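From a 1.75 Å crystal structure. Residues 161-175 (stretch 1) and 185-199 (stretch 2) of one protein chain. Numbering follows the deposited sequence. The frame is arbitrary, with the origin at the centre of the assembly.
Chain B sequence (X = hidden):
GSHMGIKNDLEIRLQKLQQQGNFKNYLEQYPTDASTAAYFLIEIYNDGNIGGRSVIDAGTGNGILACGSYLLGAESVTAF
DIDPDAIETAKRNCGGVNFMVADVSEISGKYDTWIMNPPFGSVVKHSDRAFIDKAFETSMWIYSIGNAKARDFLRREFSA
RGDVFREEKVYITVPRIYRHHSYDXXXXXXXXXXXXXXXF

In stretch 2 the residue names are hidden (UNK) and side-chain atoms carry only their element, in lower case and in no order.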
ATOM      1  N   ARG B 161       0.013  16.702  16.194  1.00 26.66           N
ATOM      2  CA  ARG B 161      -0.290  15.284  16.016  1.00 26.62           C
ATOM      3  C   ARG B 161       0.938  14.404  15.804  1.00 24.67           C
ATOM      4  O   ARG B 161       0.814  13.184  15.694  1.00 22.79           O
ATOM      5  CB  ARG B 161      -1.260  15.099  14.846  1.00 34.71           C
ATOM      6  CG  ARG B 161      -2.697  15.494  15.155  1.00 44.94           C
ATOM      7  CD  ARG B 161      -3.284  14.616  16.255  1.00 54.14           C
ATOM      8  NE  ARG B 161      -4.695  14.904  16.502  1.00 63.43           N
ATOM      9  CZ  ARG B 161      -5.438  14.284  17.414  1.00 67.97           C
ATOM     10  NH1 ARG B 161      -4.907  13.335  18.175  1.00 70.83           N
ATOM     11  NH2 ARG B 161      -6.715  14.611  17.566  1.00 70.34           N
ATOM     12  N   GLY B 162       2.114  15.017  15.752  1.00 24.26           N
ATOM     13  CA  GLY B 162       3.330  14.248  15.557  1.00 24.99           C
ATOM     14  C   GLY B 162       4.593  15.033  15.843  1.00 25.12           C
ATOM     15  O   GLY B 162       4.543  16.159  16.333  1.00 25.76           O
ATOM     16  N   ASP B 163       5.737  14.430  15.539  1.00 23.08           N
ATOM     17  CA  ASP B 163       7.018  15.080  15.754  1.00 23.02           C
ATOM     18  C   ASP B 163       7.543  15.602  14.424  1.00 21.82           C
ATOM     19  O   ASP B 163       7.807  14.822  13.503  1.00 22.01           O
ATOM     20  CB  ASP B 163       8.017  14.091  16.357  1.00 25.01           C
ATOM     21  CG  ASP B 163       7.581  13.585  17.721  1.00 32.23           C
ATOM     22  OD1 ASP B 163       7.467  14.413  18.648  1.00 31.75           O
ATOM     23  OD2 ASP B 163       7.349  12.365  17.865  1.00 32.01           O
ATOM     24  N   VAL B 164       7.672  16.920  14.314  1.00 20.03           N
ATOM     25  CA  VAL B 164       8.180  17.525  13.085  1.00 20.14           C
ATOM     26  C   VAL B 164       9.701  17.447  13.111  1.00 22.04           C
ATOM     27  O   VAL B 164      10.354  18.169  13.865  1.00 25.19           O
ATOM     28  CB  VAL B 164       7.758  19.011  12.955  1.00 21.25           C
ATOM     29  CG1 VAL B 164       8.352  19.616  11.680  1.00 18.39           C
ATOM     30  CG2 VAL B 164       6.246  19.126  12.928  1.00 21.80           C
ATOM     31  N   PHE B 165      10.274  16.562  12.301  1.00 18.69           N
ATOM     32  CA  PHE B 165      11.724  16.437  12.275  1.00 18.21           C
ATOM     33  C   PHE B 165      12.330  17.190  11.098  1.00 17.36           C
ATOM     34  O   PHE B 165      13.545  17.346  11.017  1.00 20.53           O
ATOM     35  CB  PHE B 165      12.132  14.960  12.270  1.00 18.93           C
ATOM     36  CG  PHE B 165      11.584  14.179  11.122  1.00 14.60           C
ATOM     37  CD1 PHE B 165      12.235  14.177   9.896  1.00 18.33           C
ATOM     38  CD2 PHE B 165      10.420  13.426  11.272  1.00 16.15           C
ATOM     39  CE1 PHE B 165      11.745  13.432   8.833  1.00 15.32           C
ATOM     40  CE2 PHE B 165       9.919  12.678  10.214  1.00 16.07           C
ATOM     41  CZ  PHE B 165      10.588  12.683   8.988  1.00 16.10           C
ATOM     42  N   ARG B 166      11.478  17.668  10.193  1.00 16.60           N
ATOM     43  CA  ARG B 166      11.948  18.448   9.056  1.00 15.70           C
ATOM     44  C   ARG B 166      10.993  19.575   8.680  1.00 16.28           C
ATOM     45  O   ARG B 166       9.784  19.371   8.556  1.00 14.95           O
ATOM     46  CB  ARG B 166      12.184  17.558   7.823  1.00 16.41           C
ATOM     47  CG  ARG B 166      12.650  18.344   6.583  1.00 15.03           C
ATOM     48  CD  ARG B 166      13.157  17.416   5.479  1.00 15.03           C
ATOM     49  NE  ARG B 166      14.201  16.541   6.003  1.00 16.44           N
ATOM     50  CZ  ARG B 166      14.196  15.215   5.900  1.00 16.93           C
ATOM     51  NH1 ARG B 166      13.198  14.600   5.279  1.00 15.52           N
ATOM     52  NH2 ARG B 166      15.167  14.500   6.460  1.00 16.77           N
ATOM     53  N   GLU B 167      11.556  20.777   8.557  1.00 19.27           N
ATOM     54  CA  GLU B 167      10.831  21.971   8.126  1.00 19.92           C
ATOM     55  C   GLU B 167      11.924  22.706   7.387  1.00 21.59           C
ATOM     56  O   GLU B 167      12.656  23.519   7.956  1.00 21.64           O
ATOM     57  CB  GLU B 167      10.331  22.827   9.286  1.00 21.24           C
ATOM     58  CG  GLU B 167       9.408  23.919   8.775  1.00 21.39           C
ATOM     59  CD  GLU B 167       8.887  24.831   9.861  1.00 26.03           C
ATOM     60  OE1 GLU B 167       8.833  24.404  11.031  1.00 28.43           O
ATOM     61  OE2 GLU B 167       8.513  25.974   9.532  1.00 30.23           O
ATOM     62  N   GLU B 168      12.031  22.390   6.105  1.00 19.61           N
ATOM     63  CA  GLU B 168      13.080  22.922   5.264  1.00 18.40           C
ATOM     64  C   GLU B 168      12.643  23.902   4.190  1.00 17.87           C
ATOM     65  O   GLU B 168      11.666  23.671   3.475  1.00 17.94           O
ATOM     66  CB  GLU B 168      13.799  21.737   4.623  1.00 17.93           C
ATOM     67  CG  GLU B 168      14.937  22.101   3.700  1.00 20.60           C
ATOM     68  CD  GLU B 168      15.507  20.882   3.015  1.00 23.21           C
ATOM     69  OE1 GLU B 168      15.068  19.758   3.342  1.00 24.33           O
ATOM     70  OE2 GLU B 168      16.394  21.040   2.157  1.00 20.96           O
ATOM     71  N   LYS B 169      13.388  24.994   4.069  1.00 19.28           N
ATOM     72  CA  LYS B 169      13.084  26.000   3.066  1.00 21.93           C
ATOM     73  C   LYS B 169      13.729  25.600   1.740  1.00 21.81           C
ATOM     74  O   LYS B 169      14.910  25.261   1.691  1.00 21.24           O
ATOM     75  CB  LYS B 169      13.617  27.366   3.512  1.00 25.58           C
ATOM     76  CG  LYS B 169      13.374  28.485   2.512  1.00 32.83           C
ATOM     77  CD  LYS B 169      13.964  29.807   2.988  1.00 39.72           C
ATOM     78  CE  LYS B 169      15.484  29.744   3.067  1.00 41.77           C
ATOM     79  NZ  LYS B 169      16.082  31.056   3.455  1.00 45.61           N
ATOM     80  N   VAL B 170      12.939  25.621   0.676  1.00 22.71           N
ATOM     81  CA  VAL B 170      13.429  25.296  -0.657  1.00 25.53           C
ATOM     82  C   VAL B 170      12.913  26.393  -1.575  1.00 24.97           C
ATOM     83  O   VAL B 170      11.797  26.882  -1.407  1.00 23.07           O
ATOM     84  CB  VAL B 170      12.920  23.915  -1.145  1.00 29.81           C
ATOM     85  CG1 VAL B 170      13.446  22.819  -0.237  1.00 32.09           C
ATOM     86  CG2 VAL B 170      11.415  23.891  -1.172  1.00 32.07           C
ATOM     87  N   TYR B 171      13.729  26.801  -2.535  1.00 21.97           N
ATOM     88  CA  TYR B 171      13.306  27.858  -3.434  1.00 26.34           C
ATOM     89  C   TYR B 171      12.782  27.332  -4.753  1.00 25.39           C
ATOM     90  O   TYR B 171      13.327  26.386  -5.330  1.00 27.21           O
ATOM     91  CB  TYR B 171      14.455  28.842  -3.656  1.00 29.77           C
ATOM     92  CG  TYR B 171      14.727  29.695  -2.440  1.00 32.49           C
ATOM     93  CD1 TYR B 171      13.902  30.773  -2.127  1.00 36.75           C
ATOM     94  CD2 TYR B 171      15.779  29.398  -1.576  1.00 36.93           C
ATOM     95  CE1 TYR B 171      14.113  31.535  -0.983  1.00 40.24           C
ATOM     96  CE2 TYR B 171      15.999  30.156  -0.422  1.00 39.45           C
ATOM     97  CZ  TYR B 171      15.162  31.221  -0.135  1.00 41.16           C
ATOM     98  OH  TYR B 171      15.367  31.974   0.999  1.00 45.81           O
ATOM     99  N   ILE B 172      11.696  27.946  -5.207  1.00 27.06           N
ATOM    100  CA  ILE B 172      11.050  27.587  -6.462  1.00 25.11           C
ATOM    101  C   ILE B 172      11.057  28.825  -7.346  1.00 24.65           C
ATOM    102  O   ILE B 172      10.791  29.929  -6.875  1.00 23.56           O
ATOM    103  CB  ILE B 172       9.589  27.144  -6.227  1.00 27.38           C
ATOM    104  CG1 ILE B 172       9.568  25.873  -5.376  1.00 30.22           C
ATOM    105  CG2 ILE B 172       8.885  26.904  -7.561  1.00 26.46           C
ATOM    106  CD1 ILE B 172      10.289  24.691  -6.017  1.00 28.26           C
ATOM    107  N   THR B 173      11.365  28.645  -8.625  1.00 24.26           N
ATOM    108  CA  THR B 173      11.406  29.777  -9.542  1.00 23.92           C
ATOM    109  C   THR B 173      10.027  30.285  -9.942  1.00 22.54           C
ATOM    110  O   THR B 173       9.095  29.509 -10.120  1.00 23.52           O
ATOM    111  CB  THR B 173      12.174  29.410 -10.834  1.00 25.20           C
ATOM    112  OG1 THR B 173      13.566  29.256 -10.531  1.00 25.26           O
ATOM    113  CG2 THR B 173      12.003  30.498 -11.896  1.00 27.59           C
ATOM    114  N   VAL B 174       9.901  31.601 -10.063  1.00 21.40           N
ATOM    115  CA  VAL B 174       8.652  32.195 -10.513  1.00 24.58           C
ATOM    116  C   VAL B 174       8.945  32.731 -11.911  1.00 23.54           C
ATOM    117  O   VAL B 174       9.746  33.661 -12.066  1.00 23.14           O
ATOM    118  CB  VAL B 174       8.212  33.375  -9.622  1.00 26.19           C
ATOM    119  CG1 VAL B 174       6.921  33.985 -10.170  1.00 26.70           C
ATOM    120  CG2 VAL B 174       8.004  32.898  -8.198  1.00 28.20           C
ATOM    121  N   PRO B 175       8.330  32.135 -12.951  1.00 24.05           N
ATOM    122  CA  PRO B 175       8.572  32.613 -14.316  1.00 23.54           C
ATOM    123  C   PRO B 175       8.371  34.124 -14.403  1.00 26.67           C
ATOM    124  O   PRO B 175       7.464  34.675 -13.773  1.00 27.39           O
ATOM    125  CB  PRO B 175       7.538  31.848 -15.138  1.00 22.81           C
ATOM    126  CG  PRO B 175       7.444  30.537 -14.409  1.00 23.30           C
ATOM    127  CD  PRO B 175       7.405  30.988 -12.952  1.00 23.05           C
ATOM    128  N   UNK B 185      11.399  39.433  -6.596  1.00 55.86           N
ATOM    129  CA  UNK B 185      12.223  38.246  -6.420  1.00 53.67           C
ATOM    130  C   UNK B 185      11.929  37.208  -7.496  1.00 50.56           C
ATOM    131  O   UNK B 185      10.783  37.023  -7.912  1.00 48.02           O
ATOM    132  c   UNK B 185      14.868  39.260  -1.884  1.00 63.06           C
ATOM    133  n   UNK B 185      14.544  38.023  -1.527  1.00 63.88           N
ATOM    134  c   UNK B 185      12.014  37.651  -5.023  1.00 55.77           C
ATOM    135  c   UNK B 185      12.590  38.512  -3.907  1.00 57.80           C
ATOM    136  c   UNK B 185      14.055  38.852  -4.178  1.00 59.78           C
ATOM    137  n   UNK B 185      15.413  40.079  -0.996  1.00 64.88           N
ATOM    138  n   UNK B 185      14.648  39.675  -3.128  1.00 62.07           N
ATOM    139  N   UNK B 186      12.985  36.538  -7.942  1.00 48.03           N
ATOM    140  CA  UNK B 186      12.880  35.534  -8.989  1.00 45.89           C
ATOM    141  C   UNK B 186      12.453  34.160  -8.491  1.00 44.62           C
ATOM    142  O   UNK B 186      11.976  33.337  -9.271  1.00 40.67           O
ATOM    143  c   UNK B 186      14.215  35.424  -9.719  1.00 46.47           C
ATOM    144  N   UNK B 187      12.620  33.907  -7.198  1.00 44.03           N
ATOM    145  CA  UNK B 187      12.260  32.606  -6.651  1.00 44.18           C
ATOM    146  C   UNK B 187      11.530  32.687  -5.322  1.00 44.67           C
ATOM    147  O   UNK B 187      12.076  33.179  -4.335  1.00 46.54           O
ATOM    148  c   UNK B 187      15.610  31.062  -7.733  1.00 45.71           C
ATOM    149  c   UNK B 187      14.122  31.333  -7.838  1.00 45.11           C
ATOM    150  n   UNK B 187      16.006  27.661  -6.413  1.00 45.50           N
ATOM    151  n   UNK B 187      14.987  28.378  -8.339  1.00 44.54           N
ATOM    152  c   UNK B 187      15.638  28.650  -7.217  1.00 45.26           C
ATOM    153  n   UNK B 187      15.941  29.906  -6.907  1.00 43.56           N
ATOM    154  c   UNK B 187      13.520  31.747  -6.505  1.00 44.28           C
ATOM    155  N   UNK B 188      10.291  32.202  -5.307  1.00 44.52           N
ATOM    156  CA  UNK B 188       9.483  32.205  -4.095  1.00 42.16           C
ATOM    157  C   UNK B 188       9.932  31.099  -3.148  1.00 42.01           C
ATOM    158  O   UNK B 188      10.759  30.255  -3.499  1.00 40.68           O
ATOM    159  c   UNK B 188       7.408  33.291  -4.988  1.00 44.49           C
ATOM    160  c   UNK B 188       7.790  30.819  -5.341  1.00 44.17           C
ATOM    161  c   UNK B 188       7.983  32.013  -4.404  1.00 42.44           C
ATOM    162  c   UNK B 188       6.345  30.546  -5.698  1.00 46.18           C
ATOM    163  N   UNK B 189       9.366  31.101  -1.948  1.00 37.28           N
ATOM    164  CA  UNK B 189       9.735  30.119  -0.943  1.00 34.54           C
ATOM    165  C   UNK B 189       8.728  28.983  -0.800  1.00 28.10           C
ATOM    166  O   UNK B 189       7.517  29.203  -0.734  1.00 27.74           O
ATOM    167  c   UNK B 189      10.611  30.009   1.471  1.00 43.14           C
ATOM    168  o   UNK B 189      10.412  30.342   3.824  1.00 48.09           O
ATOM    169  o   UNK B 189      11.444  31.895   2.666  1.00 49.92           O
ATOM    170  c   UNK B 189       9.917  30.828   0.401  1.00 38.04           C
ATOM    171  c   UNK B 189      10.837  30.805   2.745  1.00 46.80           C
ATOM    172  N   UNK B 190       9.238  27.758  -0.775  1.00 24.15           N
ATOM    173  CA  UNK B 190       8.397  26.586  -0.590  1.00 18.12           C
ATOM    174  C   UNK B 190       8.896  25.965   0.704  1.00 18.60           C
ATOM    175  O   UNK B 190       9.948  26.354   1.221  1.00 19.51           O
ATOM    176  c   UNK B 190       8.564  25.608  -1.754  1.00 17.56           C
ATOM    177  N   UNK B 191       8.149  25.010   1.239  1.00 17.68           N
ATOM    178  CA  UNK B 191       8.557  24.370   2.476  1.00 17.31           C
ATOM    179  C   UNK B 191       8.340  22.866   2.429  1.00 17.82           C
ATOM    180  O   UNK B 191       7.331  22.384   1.909  1.00 18.11           O
ATOM    181  c   UNK B 191       7.790  24.957   3.694  1.00 17.46           C
ATOM    182  c   UNK B 191       8.346  24.375   4.986  1.00 17.15           C
ATOM    183  c   UNK B 191       6.300  24.668   3.575  1.00 16.85           C
ATOM    184  N   UNK B 192       9.315  22.139   2.962  1.00 16.16           N
ATOM    185  CA  UNK B 192       9.268  20.688   3.041  1.00 18.27           C
ATOM    186  C   UNK B 192       9.095  20.300   4.501  1.00 16.36           C
ATOM    187  O   UNK B 192       9.874  20.728   5.357  1.00 17.95           O
ATOM    188  c   UNK B 192      10.681  20.203   1.006  1.00 19.38           C
ATOM    189  c   UNK B 192      10.616  18.556   2.914  1.00 19.93           C
ATOM    190  c   UNK B 192      10.575  20.043   2.525  1.00 16.59           C
ATOM    191  c   UNK B 192      12.002  19.698   0.435  1.00 19.15           C
ATOM    192  N   UNK B 193       8.069  19.500   4.774  1.00 16.42           N
ATOM    193  CA  UNK B 193       7.785  19.015   6.122  1.00 16.51           C
ATOM    194  C   UNK B 193       7.961  17.507   6.175  1.00 15.36           C
ATOM    195  O   UNK B 193       7.584  16.809   5.240  1.00 14.87           O
ATOM    196  c   UNK B 193       5.487  21.699   6.371  1.00 18.19           C
ATOM    197  c   UNK B 193       5.333  22.989   6.889  1.00 17.78           C
ATOM    198  c   UNK B 193       6.166  20.718   7.089  1.00 17.26           C
ATOM    199  c   UNK B 193       5.863  23.299   8.134  1.00 21.53           C
ATOM    200  c   UNK B 193       6.691  21.041   8.336  1.00 21.71           C
ATOM    201  c   UNK B 193       6.542  22.329   8.862  1.00 22.09           C
ATOM    202  c   UNK B 193       6.341  19.343   6.526  1.00 16.54           C
ATOM    203  N   UNK B 194       8.550  17.032   7.270  1.00 14.82           N
ATOM    204  CA  UNK B 194       8.738  15.613   7.514  1.00 15.58           C
ATOM    205  C   UNK B 194       8.232  15.450   8.933  1.00 17.49           C
ATOM    206  O   UNK B 194       8.737  16.123   9.836  1.00 16.56           O
ATOM    207  N   UNK B 195       7.242  14.584   9.137  1.00 15.79           N
ATOM    208  CA  UNK B 195       6.647  14.399  10.464  1.00 17.36           C
ATOM    209  C   UNK B 195       6.470  12.933  10.861  1.00 17.39           C
ATOM    210  O   UNK B 195       6.109  12.094  10.026  1.00 16.29           O
ATOM    211  c   UNK B 195       4.787  15.189  11.977  1.00 18.04           C
ATOM    212  c   UNK B 195       5.242  15.063  10.528  1.00 18.26           C
ATOM    213  c   UNK B 195       5.261  16.422   9.837  1.00 16.59           C
ATOM    214  N   UNK B 196       6.738  12.621  12.129  1.00 17.51           N
ATOM    215  CA  UNK B 196       6.542  11.258  12.626  1.00 17.37           C
ATOM    216  C   UNK B 196       5.217  11.253  13.384  1.00 18.75           C
ATOM    217  O   UNK B 196       5.055  11.978  14.365  1.00 18.05           O
ATOM    218  c   UNK B 196       7.346   8.386  13.131  1.00 33.62           C
ATOM    219  c   UNK B 196       7.485   9.468  14.193  1.00 26.07           C
ATOM    220  c   UNK B 196       6.409   6.485  14.411  1.00 45.23           C
ATOM    221  c   UNK B 196       7.676  10.844  13.565  1.00 19.16           C
ATOM    222  n   UNK B 196       6.556   5.262  14.901  1.00 47.14           N
ATOM    223  n   UNK B 196       7.389   7.039  13.702  1.00 42.66           N
ATOM    224  n   UNK B 196       5.289   7.154  14.640  1.00 46.77           N
ATOM    225  N   UNK B 197       4.270  10.445  12.924  1.00 18.05           N
ATOM    226  CA  UNK B 197       2.950  10.363  13.551  1.00 20.64           C
ATOM    227  C   UNK B 197       3.034   9.893  15.007  1.00 22.09           C
ATOM    228  O   UNK B 197       3.720   8.925  15.311  1.00 21.95           O
ATOM    229  c   UNK B 197       2.068   9.387  12.771  1.00 18.70           C
ATOM    230  o   UNK B 197       0.196  10.082  14.097  1.00 21.07           O
ATOM    231  n   UNK B 197      -0.243   9.198  12.082  1.00 22.01           N
ATOM    232  c   UNK B 197       0.588   9.591  13.039  1.00 21.15           C
ATOM    233  N   UNK B 198       2.334  10.582  15.903  1.00 21.64           N
ATOM    234  CA  UNK B 198       2.317  10.202  17.314  1.00 28.30           C
ATOM    235  C   UNK B 198       1.520   8.918  17.538  1.00 33.78           C
ATOM    236  O   UNK B 198       1.775   8.177  18.491  1.00 31.22           O
ATOM    237  c   UNK B 198       3.222  14.430  19.181  1.00 30.18           C
ATOM    238  n   UNK B 198       2.181  13.662  18.914  1.00 28.56           N
ATOM    239  c   UNK B 198       2.623  12.425  18.498  1.00 30.23           C
ATOM    240  c   UNK B 198       3.976  12.478  18.524  1.00 32.19           C
ATOM    241  c   UNK B 198       1.686  11.311  18.157  1.00 28.91           C
ATOM    242  n   UNK B 198       4.323  13.736  18.953  1.00 31.27           N
ATOM    243  N   UNK B 199       0.547   8.668  16.668  1.00 40.39           N
ATOM    244  CA  UNK B 199      -0.305   7.488  16.782  1.00 48.23           C
ATOM    245  C   UNK B 199       0.452   6.170  16.658  1.00 54.31           C
ATOM    246  O   UNK B 199       0.861   5.582  17.660  1.00 57.13           O
ATOM    247  o   UNK B 199      -2.229   8.695  15.927  1.00 47.65           O
ATOM    248  c   UNK B 199      -1.419   7.548  15.733  1.00 47.28           C
TER
HETATM  249  O   HOH W   1      -1.441  11.568  15.704  1.00 45.25           O

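Position 185 carries three carbons, a nitrogen, and a carbon bearing two more nitrogens, a guanidinium chain that makes no contact with stretch 1; it is Arg 185. Position 186 has one side-chain carbon, directed sideways, while its backbone O accepts a hydrogen bond from Val 174 N (2.8 Å). It is Ala 186.

Position 187 shows the same atoms as 185. This guanidinium lays one face over the backbone of Tyr 171 and Ile 172 and turns its edge to Thr 173, identifying Arg 187, whose NH1 donates to Thr 173 OG1 at 2.8 Å. At 188 four carbons fork at the first, one arm being two carbons long, and pack beside Val 174 and Ile 172: Ile 188, with CG2 3.3 Å from Val 174 CG2.

Position 189 has three carbons, the third bearing two oxygens, and reaches the aliphatic part of Lys 169. It is Glu 189; its OE1 lies 3.3 Å from Lys 169 CD. Position 190 holds a single carbon, 3.4 Å from Val 170 CG2 and 3.8 Å from Ile 172 CG1, and is Ala 190.

At 191 one carbon carries two others, one of them near the chain of Glu 167; this is Val 191, with CG2 4.0 Å from Glu 167 CG. Position 192 has four carbons forked at the first with one longer arm, which extends to Val 170. It is Ile 192, its CD1 3.5 Å from Val 170 CG1. Position 193 has one carbon followed by a six-carbon ring, its edge toward Val 164: Phe 193, whose CE1 comes within 3.3 Å of Glu 167 CG.

Position 194 has no side-chain atoms and is Gly 194. The Phe 165 ring covers its CA, 4.1 Å from the ring centroid, and an ideal CB would clash at 2.8 Å from Phe 165 CE1.

At 195 one carbon bears two more, packing near Gly 162 and Val 164; this is Val 195, with CG1 3.9 Å from Gly 162 C. Position 196 repeats the atoms of 185, the chain starting beside Asp 163 but leading away: Arg 196. Position 197 has two carbons, the second bearing one oxygen and one nitrogen, and is Asn 197; a water bridges its OD1 to Arg 161 O.

Position 198 has one carbon and a ring of three carbons and two nitrogens lying face-on over Gly 162 CA, 3.4 Å from the ring centroid. It is His 198, whose NE2 makes a weak hydrogen bond to Asp 163 OD1 (3.2 Å). Position 199, one carbon and one oxygen, is Ser 199.

The contact is an antiparallel strand pair built on backbone hydrogen bonds, such as Glu 168 N to Ile 192 O at 2.8 Å. At a bulge the register shifts by one, and Phe 165 N and Arg 166 N share Gly 194 O (2.9 and 3.2 Å). Val 170, Ile 172, Ile 188, Ala 190 and Ile 192 form an apolar patch on one face.

Stretch 2 185-199: RARIEAVIFGVRNHS
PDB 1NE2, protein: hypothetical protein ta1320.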